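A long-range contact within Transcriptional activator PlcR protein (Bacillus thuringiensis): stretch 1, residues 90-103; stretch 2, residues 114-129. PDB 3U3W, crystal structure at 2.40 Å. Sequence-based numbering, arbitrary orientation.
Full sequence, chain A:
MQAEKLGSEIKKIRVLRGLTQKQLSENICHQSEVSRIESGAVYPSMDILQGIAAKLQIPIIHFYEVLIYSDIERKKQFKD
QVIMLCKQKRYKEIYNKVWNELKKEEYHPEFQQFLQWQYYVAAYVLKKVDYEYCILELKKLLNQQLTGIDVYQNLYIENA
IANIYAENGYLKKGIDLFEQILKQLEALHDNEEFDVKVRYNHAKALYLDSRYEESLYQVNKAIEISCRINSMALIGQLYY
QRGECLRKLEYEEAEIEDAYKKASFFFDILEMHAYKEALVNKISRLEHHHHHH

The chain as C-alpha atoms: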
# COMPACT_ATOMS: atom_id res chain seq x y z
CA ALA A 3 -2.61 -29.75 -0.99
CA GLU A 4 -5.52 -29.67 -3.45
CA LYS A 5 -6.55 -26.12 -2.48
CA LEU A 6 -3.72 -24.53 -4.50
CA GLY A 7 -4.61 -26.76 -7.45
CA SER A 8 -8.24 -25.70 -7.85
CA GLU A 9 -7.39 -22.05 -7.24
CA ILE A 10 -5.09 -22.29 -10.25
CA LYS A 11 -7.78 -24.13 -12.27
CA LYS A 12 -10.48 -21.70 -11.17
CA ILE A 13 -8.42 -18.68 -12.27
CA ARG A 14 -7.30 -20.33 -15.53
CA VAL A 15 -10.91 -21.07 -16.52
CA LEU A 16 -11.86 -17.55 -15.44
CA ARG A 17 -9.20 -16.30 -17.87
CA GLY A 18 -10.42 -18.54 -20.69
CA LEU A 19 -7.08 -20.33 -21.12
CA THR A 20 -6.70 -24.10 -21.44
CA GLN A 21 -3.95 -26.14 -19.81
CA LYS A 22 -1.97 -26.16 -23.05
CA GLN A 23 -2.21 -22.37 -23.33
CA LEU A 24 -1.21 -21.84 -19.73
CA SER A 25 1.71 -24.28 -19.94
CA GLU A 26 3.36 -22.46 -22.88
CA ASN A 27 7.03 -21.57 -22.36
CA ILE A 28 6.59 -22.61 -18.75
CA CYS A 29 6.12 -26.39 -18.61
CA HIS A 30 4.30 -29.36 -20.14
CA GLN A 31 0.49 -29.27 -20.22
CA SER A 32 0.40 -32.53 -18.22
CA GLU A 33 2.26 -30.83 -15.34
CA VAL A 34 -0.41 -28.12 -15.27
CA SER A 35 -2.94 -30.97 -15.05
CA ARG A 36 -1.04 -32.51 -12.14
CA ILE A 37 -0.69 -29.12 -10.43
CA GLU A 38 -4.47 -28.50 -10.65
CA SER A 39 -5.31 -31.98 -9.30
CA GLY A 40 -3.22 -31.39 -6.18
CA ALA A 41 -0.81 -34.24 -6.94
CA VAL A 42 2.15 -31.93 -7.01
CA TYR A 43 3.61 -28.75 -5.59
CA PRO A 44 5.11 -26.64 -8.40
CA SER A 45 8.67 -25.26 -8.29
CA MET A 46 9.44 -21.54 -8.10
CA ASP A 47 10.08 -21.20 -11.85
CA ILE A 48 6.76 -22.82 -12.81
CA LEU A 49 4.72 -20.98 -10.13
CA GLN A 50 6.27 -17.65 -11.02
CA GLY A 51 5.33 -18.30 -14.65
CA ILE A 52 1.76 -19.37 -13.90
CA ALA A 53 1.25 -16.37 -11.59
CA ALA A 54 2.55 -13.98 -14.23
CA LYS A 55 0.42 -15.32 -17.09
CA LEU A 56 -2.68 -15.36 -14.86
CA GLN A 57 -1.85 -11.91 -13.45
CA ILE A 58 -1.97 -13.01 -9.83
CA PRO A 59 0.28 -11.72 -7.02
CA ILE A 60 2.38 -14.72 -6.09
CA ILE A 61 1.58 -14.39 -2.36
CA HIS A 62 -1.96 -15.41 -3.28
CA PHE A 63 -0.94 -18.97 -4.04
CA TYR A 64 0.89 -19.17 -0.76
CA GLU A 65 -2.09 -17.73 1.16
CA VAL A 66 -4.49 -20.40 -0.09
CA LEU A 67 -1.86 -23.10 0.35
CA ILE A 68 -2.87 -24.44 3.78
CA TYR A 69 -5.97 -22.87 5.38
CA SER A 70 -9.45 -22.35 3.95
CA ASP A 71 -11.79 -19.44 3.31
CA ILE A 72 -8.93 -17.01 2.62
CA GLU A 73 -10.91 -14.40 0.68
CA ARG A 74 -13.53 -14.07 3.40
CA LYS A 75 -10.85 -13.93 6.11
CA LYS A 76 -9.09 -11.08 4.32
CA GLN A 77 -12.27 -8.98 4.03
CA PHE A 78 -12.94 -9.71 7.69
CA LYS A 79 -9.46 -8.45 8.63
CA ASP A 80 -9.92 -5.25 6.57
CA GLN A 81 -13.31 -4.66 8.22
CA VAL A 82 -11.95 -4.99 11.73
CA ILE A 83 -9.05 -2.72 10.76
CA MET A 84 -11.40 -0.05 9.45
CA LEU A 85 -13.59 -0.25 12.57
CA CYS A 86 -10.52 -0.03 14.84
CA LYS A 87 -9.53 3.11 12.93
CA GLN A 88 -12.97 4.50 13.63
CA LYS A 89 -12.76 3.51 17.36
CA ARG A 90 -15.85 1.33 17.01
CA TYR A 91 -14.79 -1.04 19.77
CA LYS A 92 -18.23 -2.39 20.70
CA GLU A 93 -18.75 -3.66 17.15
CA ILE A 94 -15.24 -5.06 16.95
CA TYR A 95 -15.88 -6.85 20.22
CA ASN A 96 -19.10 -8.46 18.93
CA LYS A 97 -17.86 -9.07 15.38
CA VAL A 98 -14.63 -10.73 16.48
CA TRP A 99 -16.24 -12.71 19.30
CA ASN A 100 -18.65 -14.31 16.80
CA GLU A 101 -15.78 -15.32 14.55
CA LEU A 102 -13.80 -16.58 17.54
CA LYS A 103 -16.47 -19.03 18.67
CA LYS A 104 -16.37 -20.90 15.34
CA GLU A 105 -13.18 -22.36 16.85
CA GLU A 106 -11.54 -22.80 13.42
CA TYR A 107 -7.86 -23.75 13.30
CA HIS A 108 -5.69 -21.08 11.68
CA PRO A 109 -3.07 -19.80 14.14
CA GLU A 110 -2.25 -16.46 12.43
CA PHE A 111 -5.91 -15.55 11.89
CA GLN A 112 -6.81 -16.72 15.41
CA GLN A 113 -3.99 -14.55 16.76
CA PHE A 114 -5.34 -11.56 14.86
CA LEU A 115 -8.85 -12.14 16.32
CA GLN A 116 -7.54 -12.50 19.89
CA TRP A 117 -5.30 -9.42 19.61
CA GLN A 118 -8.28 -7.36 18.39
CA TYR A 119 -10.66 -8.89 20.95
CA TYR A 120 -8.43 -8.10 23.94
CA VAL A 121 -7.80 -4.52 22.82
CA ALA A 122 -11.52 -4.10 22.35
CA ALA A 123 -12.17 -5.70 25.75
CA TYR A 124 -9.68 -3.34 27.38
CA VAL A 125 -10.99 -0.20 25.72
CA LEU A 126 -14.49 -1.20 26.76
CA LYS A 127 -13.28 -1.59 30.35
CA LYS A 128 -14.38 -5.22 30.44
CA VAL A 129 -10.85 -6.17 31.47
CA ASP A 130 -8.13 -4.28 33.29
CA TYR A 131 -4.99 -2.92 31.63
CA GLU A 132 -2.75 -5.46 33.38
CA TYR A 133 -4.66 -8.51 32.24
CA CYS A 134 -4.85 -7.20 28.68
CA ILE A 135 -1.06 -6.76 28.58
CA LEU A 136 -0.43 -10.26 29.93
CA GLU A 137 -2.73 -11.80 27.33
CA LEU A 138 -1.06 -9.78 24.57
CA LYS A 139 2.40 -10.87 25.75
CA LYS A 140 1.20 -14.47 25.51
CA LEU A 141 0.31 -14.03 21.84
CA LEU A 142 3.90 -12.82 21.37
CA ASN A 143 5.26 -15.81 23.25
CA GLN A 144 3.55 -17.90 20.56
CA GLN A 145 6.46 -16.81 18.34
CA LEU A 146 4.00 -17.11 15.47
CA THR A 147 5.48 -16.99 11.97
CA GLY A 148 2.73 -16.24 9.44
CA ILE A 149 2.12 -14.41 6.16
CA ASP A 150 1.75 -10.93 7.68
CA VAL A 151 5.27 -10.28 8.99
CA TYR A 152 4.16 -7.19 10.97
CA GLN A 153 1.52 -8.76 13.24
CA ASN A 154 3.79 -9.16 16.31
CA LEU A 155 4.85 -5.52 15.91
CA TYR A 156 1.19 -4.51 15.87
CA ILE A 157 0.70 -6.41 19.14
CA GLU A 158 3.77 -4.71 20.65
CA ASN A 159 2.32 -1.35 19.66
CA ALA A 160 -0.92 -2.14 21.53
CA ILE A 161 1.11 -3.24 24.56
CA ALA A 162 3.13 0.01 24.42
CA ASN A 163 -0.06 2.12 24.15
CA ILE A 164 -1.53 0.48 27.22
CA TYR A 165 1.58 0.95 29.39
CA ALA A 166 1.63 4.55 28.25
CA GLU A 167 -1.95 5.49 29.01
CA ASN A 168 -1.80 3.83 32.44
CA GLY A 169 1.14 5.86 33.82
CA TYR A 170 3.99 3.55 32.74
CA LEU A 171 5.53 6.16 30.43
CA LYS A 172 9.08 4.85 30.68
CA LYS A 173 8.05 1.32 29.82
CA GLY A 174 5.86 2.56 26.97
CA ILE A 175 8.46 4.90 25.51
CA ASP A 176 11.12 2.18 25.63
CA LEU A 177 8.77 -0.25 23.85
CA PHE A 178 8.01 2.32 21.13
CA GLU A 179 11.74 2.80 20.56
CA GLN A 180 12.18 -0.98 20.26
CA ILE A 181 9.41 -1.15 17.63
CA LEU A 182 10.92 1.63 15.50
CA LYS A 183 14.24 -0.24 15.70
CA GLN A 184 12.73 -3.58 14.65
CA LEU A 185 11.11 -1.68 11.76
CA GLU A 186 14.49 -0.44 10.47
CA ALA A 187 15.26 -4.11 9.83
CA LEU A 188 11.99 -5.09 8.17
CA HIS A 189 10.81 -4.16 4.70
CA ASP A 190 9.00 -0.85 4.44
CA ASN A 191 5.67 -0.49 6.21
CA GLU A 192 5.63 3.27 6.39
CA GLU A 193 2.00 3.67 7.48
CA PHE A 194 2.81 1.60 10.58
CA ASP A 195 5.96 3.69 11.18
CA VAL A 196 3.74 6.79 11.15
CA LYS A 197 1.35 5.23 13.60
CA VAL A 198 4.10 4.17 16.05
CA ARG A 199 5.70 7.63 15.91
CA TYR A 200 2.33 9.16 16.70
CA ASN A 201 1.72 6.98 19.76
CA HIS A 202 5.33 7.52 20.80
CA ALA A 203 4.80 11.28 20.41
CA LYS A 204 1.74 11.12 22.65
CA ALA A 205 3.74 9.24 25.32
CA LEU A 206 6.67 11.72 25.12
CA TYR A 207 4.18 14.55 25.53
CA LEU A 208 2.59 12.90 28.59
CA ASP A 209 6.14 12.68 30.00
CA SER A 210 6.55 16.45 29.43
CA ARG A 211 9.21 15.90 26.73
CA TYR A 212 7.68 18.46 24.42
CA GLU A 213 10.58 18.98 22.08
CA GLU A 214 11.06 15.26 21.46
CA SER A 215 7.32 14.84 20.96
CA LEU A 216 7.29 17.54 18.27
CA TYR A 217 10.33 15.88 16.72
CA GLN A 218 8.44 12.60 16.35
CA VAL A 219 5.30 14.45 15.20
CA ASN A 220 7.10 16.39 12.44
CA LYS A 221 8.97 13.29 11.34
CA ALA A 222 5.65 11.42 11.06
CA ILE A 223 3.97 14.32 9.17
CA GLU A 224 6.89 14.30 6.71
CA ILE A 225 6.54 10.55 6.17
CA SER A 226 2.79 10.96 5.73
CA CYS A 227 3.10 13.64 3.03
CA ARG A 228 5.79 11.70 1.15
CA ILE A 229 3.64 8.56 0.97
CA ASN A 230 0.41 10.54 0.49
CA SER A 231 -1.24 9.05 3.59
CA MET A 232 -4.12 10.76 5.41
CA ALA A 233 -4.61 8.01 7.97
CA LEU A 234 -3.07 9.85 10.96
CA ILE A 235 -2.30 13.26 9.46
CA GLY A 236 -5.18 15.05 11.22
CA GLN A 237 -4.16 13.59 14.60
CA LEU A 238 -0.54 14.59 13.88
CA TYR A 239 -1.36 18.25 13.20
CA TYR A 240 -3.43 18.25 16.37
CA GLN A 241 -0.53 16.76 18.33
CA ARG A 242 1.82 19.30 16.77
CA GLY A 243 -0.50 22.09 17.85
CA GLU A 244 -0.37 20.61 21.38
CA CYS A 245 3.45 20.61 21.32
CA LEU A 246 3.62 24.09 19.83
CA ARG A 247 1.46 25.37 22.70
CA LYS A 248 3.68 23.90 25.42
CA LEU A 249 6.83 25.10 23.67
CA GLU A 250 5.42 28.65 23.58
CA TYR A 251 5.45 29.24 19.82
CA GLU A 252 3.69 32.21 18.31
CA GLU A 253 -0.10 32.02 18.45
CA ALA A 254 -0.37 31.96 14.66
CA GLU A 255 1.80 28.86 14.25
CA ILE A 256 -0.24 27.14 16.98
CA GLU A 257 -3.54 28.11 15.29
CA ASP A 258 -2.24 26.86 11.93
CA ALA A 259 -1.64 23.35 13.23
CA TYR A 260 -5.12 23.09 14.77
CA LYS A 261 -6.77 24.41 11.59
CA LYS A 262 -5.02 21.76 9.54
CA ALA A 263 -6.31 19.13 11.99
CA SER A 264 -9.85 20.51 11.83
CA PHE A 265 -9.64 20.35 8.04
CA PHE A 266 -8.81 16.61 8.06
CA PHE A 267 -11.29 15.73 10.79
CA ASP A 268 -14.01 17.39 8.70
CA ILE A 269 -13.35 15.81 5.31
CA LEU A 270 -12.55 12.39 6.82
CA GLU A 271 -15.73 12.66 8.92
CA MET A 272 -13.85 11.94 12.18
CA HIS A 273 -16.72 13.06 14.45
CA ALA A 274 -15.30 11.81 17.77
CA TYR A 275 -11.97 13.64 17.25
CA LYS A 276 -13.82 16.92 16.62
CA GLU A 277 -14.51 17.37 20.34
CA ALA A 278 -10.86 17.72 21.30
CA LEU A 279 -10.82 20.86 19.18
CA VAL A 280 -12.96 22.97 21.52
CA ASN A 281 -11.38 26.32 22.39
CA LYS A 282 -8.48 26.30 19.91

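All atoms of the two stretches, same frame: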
# COMPACT_ATOMS: atom_id res chain seq x y z
N ARG A 90 -14.60 2.03 16.78
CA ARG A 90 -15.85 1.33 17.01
C ARG A 90 -15.60 -0.01 17.73
O ARG A 90 -15.71 -1.10 17.16
CB ARG A 90 -16.62 1.20 15.70
CG ARG A 90 -17.11 2.58 15.22
CD ARG A 90 -17.47 2.64 13.74
NE ARG A 90 -18.49 1.67 13.38
CZ ARG A 90 -18.94 1.47 12.14
NH1 ARG A 90 -18.46 2.17 11.12
NH2 ARG A 90 -19.89 0.54 11.92
N TYR A 91 -15.27 0.10 19.01
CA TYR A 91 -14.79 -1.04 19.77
C TYR A 91 -15.87 -2.03 20.19
O TYR A 91 -15.61 -3.24 20.25
CB TYR A 91 -13.95 -0.57 20.96
CG TYR A 91 -12.61 0.01 20.53
CD1 TYR A 91 -11.60 -0.81 20.02
CD2 TYR A 91 -12.36 1.38 20.61
CE1 TYR A 91 -10.39 -0.30 19.62
CE2 TYR A 91 -11.14 1.91 20.22
CZ TYR A 91 -10.16 1.07 19.72
OH TYR A 91 -8.95 1.60 19.31
N LYS A 92 -17.07 -1.53 20.47
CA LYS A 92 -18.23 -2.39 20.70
C LYS A 92 -18.42 -3.37 19.53
O LYS A 92 -18.43 -4.59 19.72
CB LYS A 92 -19.50 -1.57 20.89
CG LYS A 92 -20.24 -1.82 22.22
CD LYS A 92 -20.56 -3.31 22.45
CE LYS A 92 -21.26 -3.55 23.80
NZ LYS A 92 -21.43 -5.01 24.13
N GLU A 93 -18.54 -2.82 18.32
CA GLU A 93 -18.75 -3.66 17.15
C GLU A 93 -17.61 -4.64 16.93
O GLU A 93 -17.85 -5.80 16.63
CB GLU A 93 -18.97 -2.81 15.91
CG GLU A 93 -19.50 -1.45 16.25
CD GLU A 93 -20.08 -0.76 15.06
OE1 GLU A 93 -20.38 -1.46 14.06
OE2 GLU A 93 -20.25 0.48 15.12
N ILE A 94 -16.38 -4.17 17.06
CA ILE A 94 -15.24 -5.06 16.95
C ILE A 94 -15.38 -6.21 17.92
O ILE A 94 -15.16 -7.38 17.57
CB ILE A 94 -13.94 -4.31 17.23
CG1 ILE A 94 -13.76 -3.22 16.17
CG2 ILE A 94 -12.76 -5.30 17.31
CD1 ILE A 94 -12.41 -2.51 16.19
N TYR A 95 -15.73 -5.87 19.15
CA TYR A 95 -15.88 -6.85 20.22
C TYR A 95 -16.90 -7.94 19.85
O TYR A 95 -16.62 -9.14 19.97
CB TYR A 95 -16.29 -6.14 21.52
CG TYR A 95 -16.52 -7.05 22.68
CD1 TYR A 95 -15.45 -7.51 23.46
CD2 TYR A 95 -17.80 -7.47 23.02
CE1 TYR A 95 -15.65 -8.35 24.54
CE2 TYR A 95 -18.02 -8.31 24.10
CZ TYR A 95 -16.95 -8.74 24.85
OH TYR A 95 -17.18 -9.58 25.91
N ASN A 96 -18.07 -7.52 19.39
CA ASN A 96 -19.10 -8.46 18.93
C ASN A 96 -18.72 -9.22 17.66
O ASN A 96 -18.86 -10.44 17.59
CB ASN A 96 -20.42 -7.73 18.70
CG ASN A 96 -21.04 -7.24 19.99
OD1 ASN A 96 -20.95 -7.90 21.03
ND2 ASN A 96 -21.68 -6.08 19.93
N LYS A 97 -18.22 -8.48 16.67
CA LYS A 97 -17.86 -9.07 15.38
C LYS A 97 -16.79 -10.15 15.56
O LYS A 97 -16.93 -11.28 15.07
CB LYS A 97 -17.39 -7.98 14.42
CG LYS A 97 -16.74 -8.50 13.14
CD LYS A 97 -16.34 -7.36 12.21
CE LYS A 97 -15.80 -7.88 10.89
NZ LYS A 97 -16.83 -8.68 10.15
N VAL A 98 -15.74 -9.82 16.28
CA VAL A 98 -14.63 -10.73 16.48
C VAL A 98 -14.97 -11.91 17.41
O VAL A 98 -14.49 -13.04 17.22
CB VAL A 98 -13.41 -9.97 17.02
CG1 VAL A 98 -12.42 -10.90 17.68
CG2 VAL A 98 -12.77 -9.18 15.89
N TRP A 99 -15.80 -11.64 18.42
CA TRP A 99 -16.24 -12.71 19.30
C TRP A 99 -17.01 -13.80 18.53
O TRP A 99 -16.78 -14.99 18.72
CB TRP A 99 -17.08 -12.18 20.48
CG TRP A 99 -17.63 -13.30 21.27
CD1 TRP A 99 -18.94 -13.71 21.32
CD2 TRP A 99 -16.89 -14.23 22.08
NE1 TRP A 99 -19.06 -14.81 22.14
CE2 TRP A 99 -17.82 -15.15 22.62
CE3 TRP A 99 -15.54 -14.35 22.43
CZ2 TRP A 99 -17.44 -16.19 23.48
CZ3 TRP A 99 -15.16 -15.39 23.29
CH2 TRP A 99 -16.11 -16.29 23.80
N ASN A 100 -17.91 -13.37 17.65
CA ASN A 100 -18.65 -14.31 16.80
C ASN A 100 -17.74 -15.19 15.97
O ASN A 100 -17.91 -16.41 15.91
CB ASN A 100 -19.66 -13.59 15.91
CG ASN A 100 -20.88 -13.14 16.69
OD1 ASN A 100 -21.21 -13.72 17.73
ND2 ASN A 100 -21.57 -12.11 16.20
N GLU A 101 -16.75 -14.57 15.33
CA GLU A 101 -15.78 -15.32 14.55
C GLU A 101 -14.97 -16.27 15.44
O GLU A 101 -14.63 -17.38 15.03
CB GLU A 101 -14.86 -14.36 13.81
CG GLU A 101 -13.94 -15.05 12.83
CD GLU A 101 -14.71 -15.62 11.64
OE1 GLU A 101 -15.74 -15.02 11.27
OE2 GLU A 101 -14.27 -16.67 11.10
N LEU A 102 -14.66 -15.82 16.64
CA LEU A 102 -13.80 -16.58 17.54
C LEU A 102 -14.45 -17.88 18.00
O LEU A 102 -13.76 -18.87 18.26
CB LEU A 102 -13.40 -15.74 18.76
CG LEU A 102 -12.11 -14.92 18.60
CD1 LEU A 102 -11.99 -13.84 19.68
CD2 LEU A 102 -10.92 -15.88 18.64
N LYS A 103 -15.78 -17.87 18.11
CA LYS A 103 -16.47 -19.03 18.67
C LYS A 103 -16.75 -20.12 17.63
O LYS A 103 -17.25 -21.20 17.97
CB LYS A 103 -17.73 -18.61 19.45
CG LYS A 103 -18.79 -17.90 18.65
CD LYS A 103 -19.87 -17.34 19.57
CE LYS A 103 -20.16 -18.28 20.75
NZ LYS A 103 -21.61 -18.61 20.91
N PHE A 114 -4.79 -12.85 15.23
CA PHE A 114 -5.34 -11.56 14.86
C PHE A 114 -6.67 -11.28 15.60
O PHE A 114 -6.88 -10.20 16.14
CB PHE A 114 -5.54 -11.47 13.34
CG PHE A 114 -6.34 -10.28 12.92
CD1 PHE A 114 -5.72 -9.07 12.68
CD2 PHE A 114 -7.72 -10.36 12.84
CE1 PHE A 114 -6.46 -7.96 12.32
CE2 PHE A 114 -8.47 -9.25 12.48
CZ PHE A 114 -7.85 -8.05 12.22
N LEU A 115 -7.57 -12.27 15.61
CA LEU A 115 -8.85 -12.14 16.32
C LEU A 115 -8.67 -11.85 17.82
O LEU A 115 -9.29 -10.94 18.37
CB LEU A 115 -9.69 -13.40 16.14
CG LEU A 115 -10.06 -13.86 14.73
CD1 LEU A 115 -10.63 -15.27 14.80
CD2 LEU A 115 -11.03 -12.88 14.04
N GLN A 116 -7.82 -12.63 18.46
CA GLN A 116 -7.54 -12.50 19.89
C GLN A 116 -6.92 -11.15 20.24
O GLN A 116 -7.38 -10.49 21.17
CB GLN A 116 -6.64 -13.65 20.37
CG GLN A 116 -7.31 -15.02 20.26
CD GLN A 116 -6.60 -16.11 21.04
OE1 GLN A 116 -5.50 -16.53 20.69
NE2 GLN A 116 -7.24 -16.57 22.12
N TRP A 117 -5.88 -10.76 19.50
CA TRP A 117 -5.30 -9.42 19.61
C TRP A 117 -6.42 -8.37 19.58
O TRP A 117 -6.56 -7.59 20.52
CB TRP A 117 -4.24 -9.18 18.51
CG TRP A 117 -3.96 -7.75 18.13
CD1 TRP A 117 -3.90 -6.67 18.97
CD2 TRP A 117 -3.72 -7.25 16.81
NE1 TRP A 117 -3.64 -5.52 18.24
CE2 TRP A 117 -3.53 -5.85 16.92
CE3 TRP A 117 -3.65 -7.84 15.55
CZ2 TRP A 117 -3.29 -5.05 15.81
CZ3 TRP A 117 -3.40 -7.03 14.45
CH2 TRP A 117 -3.22 -5.65 14.59
N GLN A 118 -7.24 -8.38 18.53
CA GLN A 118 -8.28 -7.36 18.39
C GLN A 118 -9.34 -7.45 19.51
O GLN A 118 -9.88 -6.43 19.95
CB GLN A 118 -8.96 -7.45 17.02
CG GLN A 118 -8.04 -7.11 15.86
CD GLN A 118 -7.74 -5.62 15.75
OE1 GLN A 118 -8.47 -4.77 16.27
NE2 GLN A 118 -6.65 -5.29 15.06
N TYR A 119 -9.63 -8.67 19.94
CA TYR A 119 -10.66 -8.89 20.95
C TYR A 119 -10.24 -8.33 22.31
O TYR A 119 -11.01 -7.64 22.97
CB TYR A 119 -11.02 -10.38 21.00
CG TYR A 119 -11.65 -10.90 22.29
CD1 TYR A 119 -12.99 -10.67 22.59
CD2 TYR A 119 -10.91 -11.67 23.16
CE1 TYR A 119 -13.55 -11.16 23.77
CE2 TYR A 119 -11.45 -12.16 24.32
CZ TYR A 119 -12.77 -11.91 24.63
OH TYR A 119 -13.26 -12.43 25.81
N TYR A 120 -9.00 -8.61 22.70
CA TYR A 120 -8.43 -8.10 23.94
C TYR A 120 -8.34 -6.59 23.98
O TYR A 120 -8.69 -5.98 24.99
CB TYR A 120 -7.04 -8.68 24.15
CG TYR A 120 -7.05 -10.13 24.53
CD1 TYR A 120 -7.93 -10.61 25.50
CD2 TYR A 120 -6.19 -11.03 23.92
CE1 TYR A 120 -7.93 -11.97 25.85
CE2 TYR A 120 -6.18 -12.37 24.26
CZ TYR A 120 -7.05 -12.84 25.22
OH TYR A 120 -7.03 -14.18 25.53
N VAL A 121 -7.88 -5.98 22.89
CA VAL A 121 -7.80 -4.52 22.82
C VAL A 121 -9.19 -3.93 22.99
O VAL A 121 -9.41 -2.96 23.73
CB VAL A 121 -7.20 -4.01 21.48
CG1 VAL A 121 -7.40 -2.51 21.34
CG2 VAL A 121 -5.73 -4.36 21.38
N ALA A 122 -10.14 -4.53 22.29
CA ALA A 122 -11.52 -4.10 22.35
C ALA A 122 -12.04 -4.27 23.79
O ALA A 122 -12.66 -3.36 24.35
CB ALA A 122 -12.36 -4.90 21.37
N ALA A 123 -11.75 -5.42 24.39
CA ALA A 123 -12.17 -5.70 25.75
C ALA A 123 -11.62 -4.64 26.70
O ALA A 123 -12.34 -4.10 27.53
CB ALA A 123 -11.72 -7.08 26.17
N TYR A 124 -10.34 -4.33 26.54
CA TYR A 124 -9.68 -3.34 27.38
C TYR A 124 -10.26 -1.94 27.18
O TYR A 124 -10.46 -1.19 28.15
CB TYR A 124 -8.17 -3.33 27.13
CG TYR A 124 -7.56 -2.03 27.56
CD1 TYR A 124 -7.17 -1.84 28.89
CD2 TYR A 124 -7.39 -0.99 26.66
CE1 TYR A 124 -6.61 -0.63 29.30
CE2 TYR A 124 -6.82 0.22 27.06
CZ TYR A 124 -6.44 0.39 28.38
OH TYR A 124 -5.90 1.59 28.80
N VAL A 125 -10.52 -1.56 25.94
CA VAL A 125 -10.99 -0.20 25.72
C VAL A 125 -12.37 -0.08 26.32
O VAL A 125 -12.74 0.96 26.83
CB VAL A 125 -11.01 0.17 24.22
CG1 VAL A 125 -11.78 1.48 23.99
CG2 VAL A 125 -9.60 0.28 23.71
N LEU A 126 -13.12 -1.18 26.26
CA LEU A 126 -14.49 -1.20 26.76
C LEU A 126 -14.52 -1.37 28.29
O LEU A 126 -15.59 -1.40 28.90
CB LEU A 126 -15.30 -2.30 26.06
CG LEU A 126 -15.53 -2.10 24.56
CD1 LEU A 126 -16.26 -3.29 23.95
CD2 LEU A 126 -16.29 -0.83 24.29
N LYS A 127 -13.35 -1.48 28.90
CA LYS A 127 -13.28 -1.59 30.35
C LYS A 127 -13.91 -2.88 30.88
O LYS A 127 -14.37 -2.94 32.02
CB LYS A 127 -13.90 -0.35 31.00
CG LYS A 127 -13.17 0.95 30.62
CD LYS A 127 -13.79 2.18 31.25
CE LYS A 127 -13.19 3.47 30.68
NZ LYS A 127 -11.74 3.65 31.01
N LYS A 128 -13.93 -3.90 30.05
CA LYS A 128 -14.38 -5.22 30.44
C LYS A 128 -13.24 -6.00 31.10
O LYS A 128 -13.45 -6.98 31.82
CB LYS A 128 -14.90 -5.99 29.23
CG LYS A 128 -16.18 -5.39 28.62
CD LYS A 128 -16.60 -6.13 27.34
CE LYS A 128 -18.11 -6.08 27.12
NZ LYS A 128 -18.66 -4.70 27.24
N VAL A 129 -12.01 -5.56 30.85
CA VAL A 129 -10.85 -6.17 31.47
C VAL A 129 -9.85 -5.09 31.80
O VAL A 129 -9.84 -4.03 31.18
CB VAL A 129 -10.25 -7.29 30.60
CG1 VAL A 129 -8.86 -7.58 31.03
CG2 VAL A 129 -11.11 -8.57 30.69

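Two helices, 91-102 and 114-125, pack with their N-to-C directions 141° apart and their axes 8.7 Å apart at closest approach. The contact buries 902 Å² without one hydrogen bond or salt bridge between the stretches, so what it teaches is how apolar shapes are matched.

Walking along the second helix, Leu 115 comes first. Its CB lies 3.7 Å from Leu 102 CD2, and its CD2 lies 3.8 Å from Glu 101 CG; the acid thus lends its aliphatic part to the contact while its end leads away, its carboxylate oxygens bonded outside the two stretches. Val 98 presses CG1 to 3.2 Å from the backbone O of Leu 115, an oxygen already accepting the helical bond from Tyr 119 N. Gln 116 points away and touches only at the margin, whereas Gln 118 points toward the partner and uses its CB, 4.3 Å from Val 98 CG2.

Tyr 119 is the knob of the interface, seated in a hole made by Tyr 95, Val 98, Trp 99 and Leu 102. The base of its side chain is held by aliphatic groups: its CB is 3.6 Å from Val 98 CG1 and 3.8 Å from Leu 102 CD1. Farther out it meets aromatics. Its CE1 comes 3.6 Å from Tyr 95 CE1, but the two tyrosine rings, though near parallel, are slid apart and barely overlap; Trp 99 CE3 approaches the same CE1 obliquely at 4.0 Å.

Where the backbones draw close, the side chain is small. The CA atoms of Ala 122 and Tyr 91 are 5.2 Å apart, and the Ala 122 methyl CB sits 3.8 Å from Tyr 91 O and 4.1 Å from both Ile 94 CG2 and Tyr 95 CB. One turn on, Val 125 covers a face of the Tyr 91 ring, with CG2 4.0 Å from the ring centroid and almost on its normal, a CH-pi contact.

Leu 126 continues the packing past the helix, its CD1 3.7 Å from Tyr 95 CB and its CD2 4.1 Å from Tyr 91 CB. Lys 127 then takes a positive phi in a Schellman motif and makes no contact, but the chain turns so that Lys 128 points back toward the first helix. There its CD lies 4.0 Å from the Tyr 95 ring centroid, over a face. Its NZ, 5.1 Å from that centroid, can offer at most a weak cation-pi attraction, and it lies 4.2 Å from Lys 92 NZ, a like-charge approach at the exposed margin.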